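Local structure of spermidine N(1)-acetyltransferase (Thermoplasma acidophilum, 3K9U) at residues Ala20-Lys25 against Tyr36-Ile41; Trp26-Tyr32 against His128-Val133; Tyr138-Lys144 against Ile154-Lys158. The protein catalyses transfer of an acetyl group from acetyl-CoA to polyamines such as spermidine, which protects the cell against polyamine toxicity. All coordinates share one frame. Residue numbers count along the deposited sequence, not the author numbering.

Interaction 1 of 3, residues Ala20-Lys25 against Tyr36-Ile41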
# COMPACT_ATOMS: atom_id res chain seq x y z
N ALA A 20 11.19 5.47 -8.34
CA ALA A 20 12.30 4.73 -7.74
C ALA A 20 12.54 5.23 -6.34
O ALA A 20 12.59 4.44 -5.38
CB ALA A 20 13.55 4.92 -8.55
N ARG A 21 12.68 6.54 -6.21
CA ARG A 21 13.01 7.10 -4.92
C ARG A 21 11.96 6.65 -3.89
O ARG A 21 12.32 6.18 -2.81
CB ARG A 21 13.09 8.63 -4.94
CG ARG A 21 13.49 9.21 -3.57
CD ARG A 21 13.22 10.72 -3.43
NE ARG A 21 13.72 11.44 -4.59
CZ ARG A 21 15.00 11.70 -4.81
NH1 ARG A 21 15.93 11.32 -3.94
NH2 ARG A 21 15.35 12.36 -5.91
N GLU A 22 10.68 6.81 -4.24
CA GLU A 22 9.59 6.55 -3.29
C GLU A 22 9.49 5.07 -3.01
O GLU A 22 9.24 4.65 -1.90
CB GLU A 22 8.23 7.05 -3.82
CG GLU A 22 8.07 8.56 -3.77
CD GLU A 22 6.66 9.00 -4.17
OE1 GLU A 22 6.56 9.74 -5.18
OE2 GLU A 22 5.67 8.59 -3.50
N SER A 23 9.70 4.26 -4.03
CA SER A 23 9.59 2.82 -3.85
C SER A 23 10.72 2.29 -2.96
O SER A 23 10.49 1.47 -2.06
CB SER A 23 9.54 2.11 -5.19
OG SER A 23 9.04 0.80 -5.04
N TRP A 24 11.93 2.78 -3.16
CA TRP A 24 13.07 2.28 -2.39
C TRP A 24 12.91 2.69 -0.92
O TRP A 24 13.16 1.88 -0.04
CB TRP A 24 14.42 2.82 -2.95
CG TRP A 24 15.17 1.83 -3.76
CD1 TRP A 24 14.84 1.39 -5.02
CD2 TRP A 24 16.35 1.12 -3.38
NE1 TRP A 24 15.76 0.44 -5.44
CE2 TRP A 24 16.69 0.26 -4.45
CE3 TRP A 24 17.16 1.12 -2.23
CZ2 TRP A 24 17.83 -0.58 -4.41
CZ3 TRP A 24 18.28 0.27 -2.18
CH2 TRP A 24 18.60 -0.56 -3.26
N LYS A 25 12.49 3.92 -0.66
CA LYS A 25 12.38 4.39 0.74
C LYS A 25 11.32 3.59 1.50
O LYS A 25 11.46 3.30 2.71
CB LYS A 25 12.06 5.89 0.83
CG LYS A 25 13.22 6.81 0.45
CD LYS A 25 12.76 8.25 0.61
CE LYS A 25 13.88 9.24 0.49
NZ LYS A 25 13.33 10.63 0.32
N TYR A 36 22.22 4.59 3.12
CA TYR A 36 22.39 3.61 2.05
C TYR A 36 21.37 3.86 0.95
O TYR A 36 21.71 3.87 -0.23
CB TYR A 36 22.21 2.18 2.59
CG TYR A 36 22.57 1.09 1.60
CD1 TYR A 36 23.85 0.54 1.58
CD2 TYR A 36 21.65 0.64 0.68
CE1 TYR A 36 24.19 -0.49 0.66
CE2 TYR A 36 21.98 -0.36 -0.25
CZ TYR A 36 23.24 -0.93 -0.24
OH TYR A 36 23.54 -1.90 -1.16
N ILE A 37 20.12 4.07 1.36
CA ILE A 37 19.01 4.28 0.42
C ILE A 37 19.23 5.56 -0.38
O ILE A 37 19.08 5.53 -1.60
CB ILE A 37 17.62 4.30 1.15
CG1 ILE A 37 17.32 2.91 1.73
CG2 ILE A 37 16.52 4.75 0.19
CD1 ILE A 37 16.15 2.83 2.69
N GLU A 38 19.61 6.66 0.28
CA GLU A 38 19.85 7.93 -0.41
C GLU A 38 21.08 7.84 -1.32
O GLU A 38 21.05 8.36 -2.42
CB GLU A 38 20.02 9.11 0.57
CG GLU A 38 19.78 10.54 -0.07
CD GLU A 38 21.07 11.29 -0.56
OE1 GLU A 38 22.20 10.92 -0.16
OE2 GLU A 38 20.97 12.28 -1.34
N SER A 39 22.14 7.17 -0.88
CA SER A 39 23.30 6.98 -1.75
C SER A 39 22.91 6.16 -2.97
O SER A 39 23.29 6.49 -4.10
CB SER A 39 24.48 6.33 -1.01
OG SER A 39 25.07 7.26 -0.07
N TRP A 40 22.11 5.13 -2.76
CA TRP A 40 21.67 4.31 -3.87
C TRP A 40 20.85 5.14 -4.91
O TRP A 40 21.16 5.11 -6.11
CB TRP A 40 20.90 3.09 -3.39
CG TRP A 40 20.66 2.09 -4.49
CD1 TRP A 40 19.66 2.12 -5.42
CD2 TRP A 40 21.42 0.92 -4.76
NE1 TRP A 40 19.74 1.03 -6.25
CE2 TRP A 40 20.82 0.28 -5.87
CE3 TRP A 40 22.55 0.33 -4.15
CZ2 TRP A 40 21.32 -0.93 -6.40
CZ3 TRP A 40 23.04 -0.87 -4.68
CH2 TRP A 40 22.42 -1.49 -5.80
N ILE A 41 19.87 5.91 -4.44
CA ILE A 41 19.10 6.76 -5.35
C ILE A 41 20.01 7.79 -6.06
O ILE A 41 19.94 7.94 -7.27
CB ILE A 41 17.94 7.50 -4.64
CG1 ILE A 41 16.93 6.51 -4.03
CG2 ILE A 41 17.24 8.52 -5.58
CD1 ILE A 41 16.44 5.39 -4.96

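Interaction 2 of 3, residues Trp26-Tyr32 against His128-Val133. With ACO (acetyl coenzyme *a), chain G.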
# COMPACT_ATOMS: atom_id res chain seq x y z
N TRP A 26 10.26 3.25 0.79
CA TRP A 26 9.17 2.48 1.37
C TRP A 26 9.54 0.98 1.49
O TRP A 26 9.44 0.44 2.56
CB TRP A 26 7.91 2.63 0.54
CG TRP A 26 6.74 1.78 1.04
CD1 TRP A 26 5.93 2.05 2.12
CD2 TRP A 26 6.25 0.55 0.48
NE1 TRP A 26 4.96 1.08 2.24
CE2 TRP A 26 5.15 0.14 1.27
CE3 TRP A 26 6.62 -0.22 -0.62
CZ2 TRP A 26 4.42 -1.00 0.97
CZ3 TRP A 26 5.88 -1.39 -0.90
CH2 TRP A 26 4.80 -1.75 -0.10
N THR A 27 9.99 0.35 0.41
CA THR A 27 10.31 -1.09 0.42
C THR A 27 11.45 -1.49 1.34
O THR A 27 11.44 -2.55 1.91
CB THR A 27 10.77 -1.59 -0.96
OG1 THR A 27 9.97 -1.00 -1.99
CG2 THR A 27 10.63 -3.12 -1.01
N TYR A 28 12.47 -0.64 1.46
CA TYR A 28 13.64 -1.01 2.24
C TYR A 28 13.71 -0.31 3.60
O TYR A 28 14.76 -0.30 4.25
CB TYR A 28 14.87 -0.76 1.38
CG TYR A 28 14.89 -1.59 0.10
CD1 TYR A 28 15.21 -2.92 0.14
CD2 TYR A 28 14.67 -1.01 -1.14
CE1 TYR A 28 15.25 -3.70 -1.02
CE2 TYR A 28 14.69 -1.79 -2.32
CZ TYR A 28 14.98 -3.14 -2.24
OH TYR A 28 15.02 -3.93 -3.35
N ALA A 29 12.60 0.28 4.04
CA ALA A 29 12.59 0.98 5.33
C ALA A 29 13.10 0.12 6.50
O ALA A 29 13.90 0.59 7.32
CB ALA A 29 11.17 1.55 5.67
N GLY A 30 12.69 -1.13 6.60
CA GLY A 30 13.24 -1.92 7.74
C GLY A 30 14.60 -2.59 7.52
O GLY A 30 15.07 -3.33 8.40
N ILE A 31 15.24 -2.33 6.38
CA ILE A 31 16.23 -3.26 5.80
C ILE A 31 17.60 -2.60 5.60
O ILE A 31 18.59 -3.08 6.11
CB ILE A 31 15.71 -3.81 4.44
CG1 ILE A 31 14.46 -4.66 4.66
CG2 ILE A 31 16.77 -4.62 3.73
CD1 ILE A 31 13.67 -4.94 3.39
N TYR A 32 17.63 -1.50 4.86
CA TYR A 32 18.82 -0.68 4.70
C TYR A 32 18.65 0.60 5.51
O TYR A 32 17.54 1.00 5.80
CB TYR A 32 19.02 -0.27 3.23
CG TYR A 32 19.27 -1.43 2.30
CD1 TYR A 32 20.33 -2.30 2.52
CD2 TYR A 32 18.45 -1.64 1.20
CE1 TYR A 32 20.55 -3.36 1.68
CE2 TYR A 32 18.66 -2.69 0.35
CZ TYR A 32 19.71 -3.55 0.59
OH TYR A 32 19.93 -4.59 -0.26
N HIS A 128 16.18 -9.32 -1.94
CA HIS A 128 16.65 -9.29 -0.54
C HIS A 128 15.71 -10.18 0.31
O HIS A 128 14.49 -10.09 0.20
CB HIS A 128 16.64 -7.86 0.01
CG HIS A 128 17.45 -7.69 1.27
ND1 HIS A 128 17.07 -8.22 2.47
CD2 HIS A 128 18.60 -7.00 1.50
CE1 HIS A 128 17.96 -7.90 3.40
NE2 HIS A 128 18.90 -7.17 2.83
N ARG A 129 16.30 -11.02 1.14
CA ARG A 129 15.55 -11.95 1.98
C ARG A 129 14.59 -11.30 2.97
O ARG A 129 13.62 -11.92 3.34
CB ARG A 129 16.52 -12.86 2.72
CG ARG A 129 17.27 -12.16 3.88
CD ARG A 129 18.71 -12.64 3.98
NE ARG A 129 18.84 -13.98 4.53
CZ ARG A 129 19.74 -14.89 4.15
NH1 ARG A 129 19.75 -16.09 4.75
NH2 ARG A 129 20.60 -14.65 3.16
N GLN A 130 14.84 -10.06 3.40
CA GLN A 130 13.84 -9.39 4.26
C GLN A 130 12.77 -8.63 3.49
O GLN A 130 11.87 -8.07 4.09
CB GLN A 130 14.49 -8.45 5.28
CG GLN A 130 15.51 -9.10 6.19
CD GLN A 130 16.18 -8.05 7.05
OE1 GLN A 130 17.39 -7.84 6.97
NE2 GLN A 130 15.37 -7.35 7.85
N ASN A 131 12.88 -8.57 2.17
CA ASN A 131 11.85 -7.89 1.40
C ASN A 131 10.73 -8.91 1.19
O ASN A 131 10.63 -9.58 0.16
CB ASN A 131 12.38 -7.33 0.09
CG ASN A 131 11.30 -6.68 -0.75
OD1 ASN A 131 10.17 -6.54 -0.30
ND2 ASN A 131 11.64 -6.31 -2.01
N SER A 132 9.91 -9.01 2.21
CA SER A 132 8.75 -9.91 2.25
C SER A 132 7.74 -9.59 1.13
O SER A 132 7.12 -10.50 0.57
CB SER A 132 8.09 -9.74 3.62
OG SER A 132 7.28 -10.84 3.92
N VAL A 133 7.57 -8.31 0.83
CA VAL A 133 6.65 -7.82 -0.22
C VAL A 133 7.04 -8.34 -1.62
O VAL A 133 6.27 -9.00 -2.30
CB VAL A 133 6.62 -6.24 -0.24
CG1 VAL A 133 5.77 -5.71 -1.40
CG2 VAL A 133 6.10 -5.65 1.16
N1A ACO G . 2.00 -5.00 1.24
C2A ACO G . 2.34 -6.30 1.44
N3A ACO G . 2.44 -7.18 0.42
C4A ACO G . 2.23 -6.81 -0.85
C5A ACO G . 1.87 -5.41 -1.10
C6A ACO G . 1.78 -4.49 0.05
N6A ACO G . 1.44 -3.19 -0.10
N7A ACO G . 1.72 -5.29 -2.40
C8A ACO G . 1.94 -6.49 -2.95
N9A ACO G . 2.28 -7.41 -2.04
C1B ACO G . 2.56 -8.85 -2.36
C2B ACO G . 1.70 -9.85 -1.59
O2B ACO G . 2.36 -11.14 -1.46
C3B ACO G . 0.47 -10.01 -2.43
O3B ACO G . -0.19 -11.27 -2.19
P3B ACO G . -1.41 -11.27 -1.11
O7A ACO G . -2.52 -10.70 -1.90
O8A ACO G . -0.92 -10.39 0.02
O9A ACO G . -1.49 -12.75 -0.79
C4B ACO G . 0.97 -9.79 -3.85
O4B ACO G . 2.23 -9.12 -3.72
C5B ACO G . 0.04 -8.96 -4.71
O5B ACO G . 0.32 -9.14 -6.10
P1A ACO G . 0.30 -7.89 -7.12
O1A ACO G . -0.90 -7.00 -6.84
O2A ACO G . 0.52 -8.39 -8.53
O3A ACO G . 1.65 -7.15 -6.61
P2A ACO G . 2.05 -5.63 -7.04
O4A ACO G . 2.07 -4.82 -5.77
O5A ACO G . 1.24 -5.18 -8.25
O6A ACO G . 3.55 -5.81 -7.54
CBP ACO G . 5.67 -5.56 -6.46
CCP ACO G . 4.52 -6.51 -6.76
CDP ACO G . 6.75 -6.30 -5.70
CEP ACO G . 6.23 -5.13 -7.81
CAP ACO G . 5.17 -4.33 -5.68
OAP ACO G . 4.49 -4.70 -4.47
C9P ACO G . 6.27 -3.36 -5.33
O9P ACO G . 6.65 -2.56 -6.16
N8P ACO G . 6.78 -3.46 -4.12
C7P ACO G . 7.89 -2.67 -3.64
C6P ACO G . 9.18 -2.83 -4.42
C5P ACO G . 9.72 -4.25 -4.49
O5P ACO G . 9.74 -4.99 -3.52
N4P ACO G . 10.21 -4.63 -5.67
C3P ACO G . 10.88 -5.91 -5.86
C2P ACO G . 12.38 -5.76 -5.63
S1P ACO G . 13.28 -7.20 -6.10
C ACO G . 13.79 -6.86 -7.69
O ACO G . 13.57 -5.75 -8.14
CH3 ACO G . 14.52 -7.90 -8.51
O HOH W 1 14.82 -6.78 -3.11

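Interaction 3 of 3, residues Tyr138-Lys144 against Ile154-Lys158. With ACO (acetyl coenzyme *a), chain G.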
# COMPACT_ATOMS: atom_id res chain seq x y z
N TYR A 138 6.96 -12.77 -5.92
CA TYR A 138 7.61 -13.68 -6.87
C TYR A 138 7.22 -15.12 -6.67
O TYR A 138 7.03 -15.83 -7.67
CB TYR A 138 9.12 -13.56 -6.79
CG TYR A 138 9.62 -12.24 -7.27
CD1 TYR A 138 9.26 -11.74 -8.52
CD2 TYR A 138 10.48 -11.48 -6.48
CE1 TYR A 138 9.73 -10.51 -8.94
CE2 TYR A 138 10.94 -10.26 -6.89
CZ TYR A 138 10.58 -9.79 -8.11
OH TYR A 138 11.09 -8.58 -8.50
N TYR A 139 7.12 -15.58 -5.42
CA TYR A 139 6.71 -16.97 -5.21
C TYR A 139 5.27 -17.19 -5.65
O TYR A 139 4.93 -18.29 -6.04
CB TYR A 139 7.06 -17.56 -3.82
CG TYR A 139 6.23 -17.22 -2.54
CD1 TYR A 139 6.86 -16.62 -1.43
CD2 TYR A 139 4.89 -17.59 -2.39
CE1 TYR A 139 6.15 -16.33 -0.22
CE2 TYR A 139 4.17 -17.31 -1.18
CZ TYR A 139 4.82 -16.66 -0.12
OH TYR A 139 4.15 -16.38 1.08
N LYS A 140 4.46 -16.13 -5.63
CA LYS A 140 3.08 -16.21 -6.10
C LYS A 140 2.99 -16.09 -7.62
O LYS A 140 1.93 -16.27 -8.19
CB LYS A 140 2.23 -15.15 -5.42
CG LYS A 140 1.86 -15.50 -3.96
CD LYS A 140 1.58 -14.24 -3.14
CE LYS A 140 1.62 -14.56 -1.62
NZ LYS A 140 1.27 -13.36 -0.75
N ASN A 141 4.09 -15.77 -8.29
CA ASN A 141 4.14 -15.74 -9.73
C ASN A 141 5.09 -16.78 -10.32
O ASN A 141 5.67 -16.58 -11.39
CB ASN A 141 4.49 -14.32 -10.18
CG ASN A 141 3.32 -13.41 -10.07
OD1 ASN A 141 2.46 -13.41 -10.94
ND2 ASN A 141 3.22 -12.68 -8.96
N GLY A 142 5.22 -17.91 -9.61
CA GLY A 142 5.92 -19.09 -10.14
C GLY A 142 7.43 -19.14 -9.92
O GLY A 142 8.07 -20.09 -10.37
N PHE A 143 8.03 -18.16 -9.24
CA PHE A 143 9.47 -18.21 -8.96
C PHE A 143 9.74 -19.09 -7.74
O PHE A 143 8.96 -19.06 -6.76
CB PHE A 143 10.06 -16.81 -8.74
CG PHE A 143 10.21 -16.01 -10.01
CD1 PHE A 143 9.14 -15.28 -10.53
CD2 PHE A 143 11.44 -15.96 -10.69
CE1 PHE A 143 9.28 -14.54 -11.71
CE2 PHE A 143 11.58 -15.21 -11.86
CZ PHE A 143 10.49 -14.51 -12.37
N LYS A 144 10.84 -19.83 -7.82
CA LYS A 144 11.33 -20.73 -6.77
C LYS A 144 12.71 -20.32 -6.31
O LYS A 144 13.50 -19.83 -7.14
CB LYS A 144 11.43 -22.13 -7.29
CG LYS A 144 10.21 -22.60 -8.01
CD LYS A 144 9.05 -22.78 -7.06
CE LYS A 144 7.95 -23.59 -7.75
NZ LYS A 144 8.52 -24.83 -8.40
N ILE A 154 18.34 -16.06 -4.48
CA ILE A 154 18.34 -16.17 -5.93
C ILE A 154 17.11 -17.00 -6.31
O ILE A 154 16.95 -18.12 -5.82
CB ILE A 154 19.65 -16.84 -6.45
CG1 ILE A 154 20.87 -15.98 -6.12
CG2 ILE A 154 19.58 -17.12 -7.96
CD1 ILE A 154 22.22 -16.68 -6.34
N MET A 155 16.24 -16.46 -7.15
CA MET A 155 15.05 -17.19 -7.56
C MET A 155 15.05 -17.45 -9.06
O MET A 155 15.62 -16.68 -9.82
CB MET A 155 13.77 -16.45 -7.16
CG MET A 155 13.70 -16.12 -5.70
SD MET A 155 12.20 -15.24 -5.22
CE MET A 155 10.99 -16.59 -5.13
N GLU A 156 14.41 -18.54 -9.46
CA GLU A 156 14.30 -18.93 -10.85
C GLU A 156 12.90 -19.38 -11.16
O GLU A 156 12.22 -19.95 -10.33
CB GLU A 156 15.31 -20.05 -11.21
CG GLU A 156 16.78 -19.63 -11.01
CD GLU A 156 17.84 -20.69 -11.42
OE1 GLU A 156 17.59 -21.54 -12.32
OE2 GLU A 156 18.94 -20.64 -10.81
N LYS A 157 12.52 -19.14 -12.41
CA LYS A 157 11.30 -19.65 -13.00
C LYS A 157 11.63 -20.16 -14.37
O LYS A 157 12.34 -19.47 -15.14
CB LYS A 157 10.29 -18.51 -13.14
CG LYS A 157 8.91 -18.91 -13.73
CD LYS A 157 7.98 -17.66 -13.77
CE LYS A 157 6.58 -18.00 -14.26
NZ LYS A 157 5.67 -16.81 -14.13
N LYS A 158 11.08 -21.32 -14.69
CA LYS A 158 11.28 -22.01 -15.96
C LYS A 158 10.05 -21.85 -16.86
O LYS A 158 8.93 -21.79 -16.38
CB LYS A 158 11.47 -23.51 -15.68
CG LYS A 158 12.67 -23.84 -14.80
CD LYS A 158 13.95 -23.93 -15.63
CE LYS A 158 14.10 -25.30 -16.30
NZ LYS A 158 15.07 -25.25 -17.44
N1A ACO G . 2.00 -5.00 1.24
C2A ACO G . 2.34 -6.30 1.44
N3A ACO G . 2.44 -7.18 0.42
C4A ACO G . 2.23 -6.81 -0.85
C5A ACO G . 1.87 -5.41 -1.10
C6A ACO G . 1.78 -4.49 0.05
N6A ACO G . 1.44 -3.19 -0.10
N7A ACO G . 1.72 -5.29 -2.40
C8A ACO G . 1.94 -6.49 -2.95
N9A ACO G . 2.28 -7.41 -2.04
C1B ACO G . 2.56 -8.85 -2.36
C2B ACO G . 1.70 -9.85 -1.59
O2B ACO G . 2.36 -11.14 -1.46
C3B ACO G . 0.47 -10.01 -2.43
O3B ACO G . -0.19 -11.27 -2.19
P3B ACO G . -1.41 -11.27 -1.11
O7A ACO G . -2.52 -10.70 -1.90
O8A ACO G . -0.92 -10.39 0.02
O9A ACO G . -1.49 -12.75 -0.79
C4B ACO G . 0.97 -9.79 -3.85
O4B ACO G . 2.23 -9.12 -3.72
C5B ACO G . 0.04 -8.96 -4.71
O5B ACO G . 0.32 -9.14 -6.10
P1A ACO G . 0.30 -7.89 -7.12
O1A ACO G . -0.90 -7.00 -6.84
O2A ACO G . 0.52 -8.39 -8.53
O3A ACO G . 1.65 -7.15 -6.61
P2A ACO G . 2.05 -5.63 -7.04
O4A ACO G . 2.07 -4.82 -5.77
O5A ACO G . 1.24 -5.18 -8.25
O6A ACO G . 3.55 -5.81 -7.54
CBP ACO G . 5.67 -5.56 -6.46
CCP ACO G . 4.52 -6.51 -6.76
CDP ACO G . 6.75 -6.30 -5.70
CEP ACO G . 6.23 -5.13 -7.81
CAP ACO G . 5.17 -4.33 -5.68
OAP ACO G . 4.49 -4.70 -4.47
C9P ACO G . 6.27 -3.36 -5.33
O9P ACO G . 6.65 -2.56 -6.16
N8P ACO G . 6.78 -3.46 -4.12
C7P ACO G . 7.89 -2.67 -3.64
C6P ACO G . 9.18 -2.83 -4.42
C5P ACO G . 9.72 -4.25 -4.49
O5P ACO G . 9.74 -4.99 -3.52
N4P ACO G . 10.21 -4.63 -5.67
C3P ACO G . 10.88 -5.91 -5.86
C2P ACO G . 12.38 -5.76 -5.63
S1P ACO G . 13.28 -7.20 -6.10
C ACO G . 13.79 -6.86 -7.69
O ACO G . 13.57 -5.75 -8.14
CH3 ACO G . 14.52 -7.90 -8.51

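Interaction 1 of 3, residues Ala20-Lys25 against Tyr36-Ile41
Two helices of the GNAT fold, 13-27 and 34-44, lie side by side and roughly antiparallel here: the axes of the short segments approach to 10.2 Å at 156°. No hydrogen bond joins them; apolar and aromatic side chains do the work. Tyr36 enters from the side, its CE2 meeting CZ3 of Trp24 edge to edge at 4.2 Å. Ile37, one of the branched residues that fill the gap between backbones, puts CG2 4.2 Å from CB of Trp24 and 3.9 Å from CG of Lys25, whose aliphatic chain serves as an apolar wall. One turn on, Trp40 lays its five-membered ring over the six-membered ring of Trp24 in a face-to-face stack, centroids 3.8 Å apart and planes at 17°. The flat indole of Trp24 also meets Tyr93 of the acetyl-CoA site. Ile41 closes the row beside Arg21, whose NE forms a salt bridge with Glu18: Ile41 CD1 lies 3.8 Å from Trp24 CB, and Ile41 CG2 sits 3.5 Å from Arg21 NH1, over one guanidinium face.

Interaction 2 of 3, residues Trp26-Tyr32 against His128-Val133
The acetyl-CoA pocket is flanked here by the C-terminal end of helix 13-27 and by the turn that leads into helix 132-139. Asn131 takes the pantetheine arm directly, its ND2 donating to O5P of the cofactor at 2.8 Å, nearly in line with the N-H bond. Thr27 packs beside the Asn131 carboxamide: its CG2 lies 3.5 Å from Asn131 ND2, and its OG1, which bonds back to the carbonyl of Ser23, approaches C7P of the cofactor to 3.1 Å. Trp26 and Val133 meet loosely, CH2 to CG1 at 4.3 Å, and both line the arm; the indole NE1 of Trp26 is held by Glu97 of the second subunit. A water joins Tyr28 OH (2.9 Å) to His128 N (3.1 Å) and, weakly, to Asn131 ND2, and Tyr28 OH also bonds to Tyr93. In the GNAT fold this turn follows strand 122-128, and a type I beta turn from His128 to Asn131 brings the chain round to the helix. Asparagine suits the N-cap position because its OD1 accepts from the backbone N of Gly134, while ND2 is left to donate to the cofactor. Farther out, Ile31 covers the turn, its CG2 sitting 3.5 Å from the centroid of the His128 ring in a CH-pi contact. His128 points its edge at the face of Tyr32 in an offset edge-to-face pair, planes at 87°, while its ND1 accepts from Gln130 N at 3.0 Å.

Interaction 3 of 3, residues Tyr138-Lys144 against Ile154-Lys158
This is a helix-to-strand connection packed against the C-terminal strand: the chain leaving helix 132-139 turns through Gly142 and pairs antiparallel with strand 152-158. The register is set by Lys144 and Glu156, a hydrogen-bonded pair in which Lys144 N gives to Glu156 O at 2.9 Å and Glu156 N gives to Lys144 O at 2.8 Å. A type I turn from Tyr139 to Gly142 reverses the chain, and Gly142, which may matter for polyamine acetylation, fits there because its phi is positive and a CB would come too close to CE of Lys157. That lysine is fully extended, carrying NZ to Asn141 O at 2.7 Å, with Glu112 as its salt-bridge partner; on the way, CB lies 3.8 Å from the centroid of the Phe143 ring, over its face. The long, unbranched Met155 packs against the end of helix 132-139, with CE 3.7 Å from CB of Phe143 and SD 3.8 Å from CB of Tyr138. Tyr138, probably the proton donor, holds OH 3.3 Å from the acetyl carbon C of the cofactor, while Lys140 NZ bonds O2B (2.6 Å), O9A and O3B at its other end. Around them, Tyr138 and Phe143 rest on Leu125 of strand 122-128, Tyr138 reaches Leu89 and Leu92 of strand 86-94, and Met155 touches Val145 of strand 144-149.

Interactions 1 and 2 share helix 13-27 and adjoin, with centres 12 Å apart: Ile37 touches the backbone of Tyr28 and Tyr32, so the helix pair passes directly into one wall of the cofactor pocket. Their segments alternate along the chain, and residues 128-133 come much later in the sequence, from the end of strand 122-128. Interaction 3 follows both. It shares helix 132-139 with interaction 2 without touching it, their centres 18 Å apart, and its centre is about 25 Å from that of interaction 1. The start of that helix meets the pantetheine arm, whereas Tyr138 near its far end and Lys140 just beyond reach the thioester and the ribose phosphate of the same acetyl-CoA.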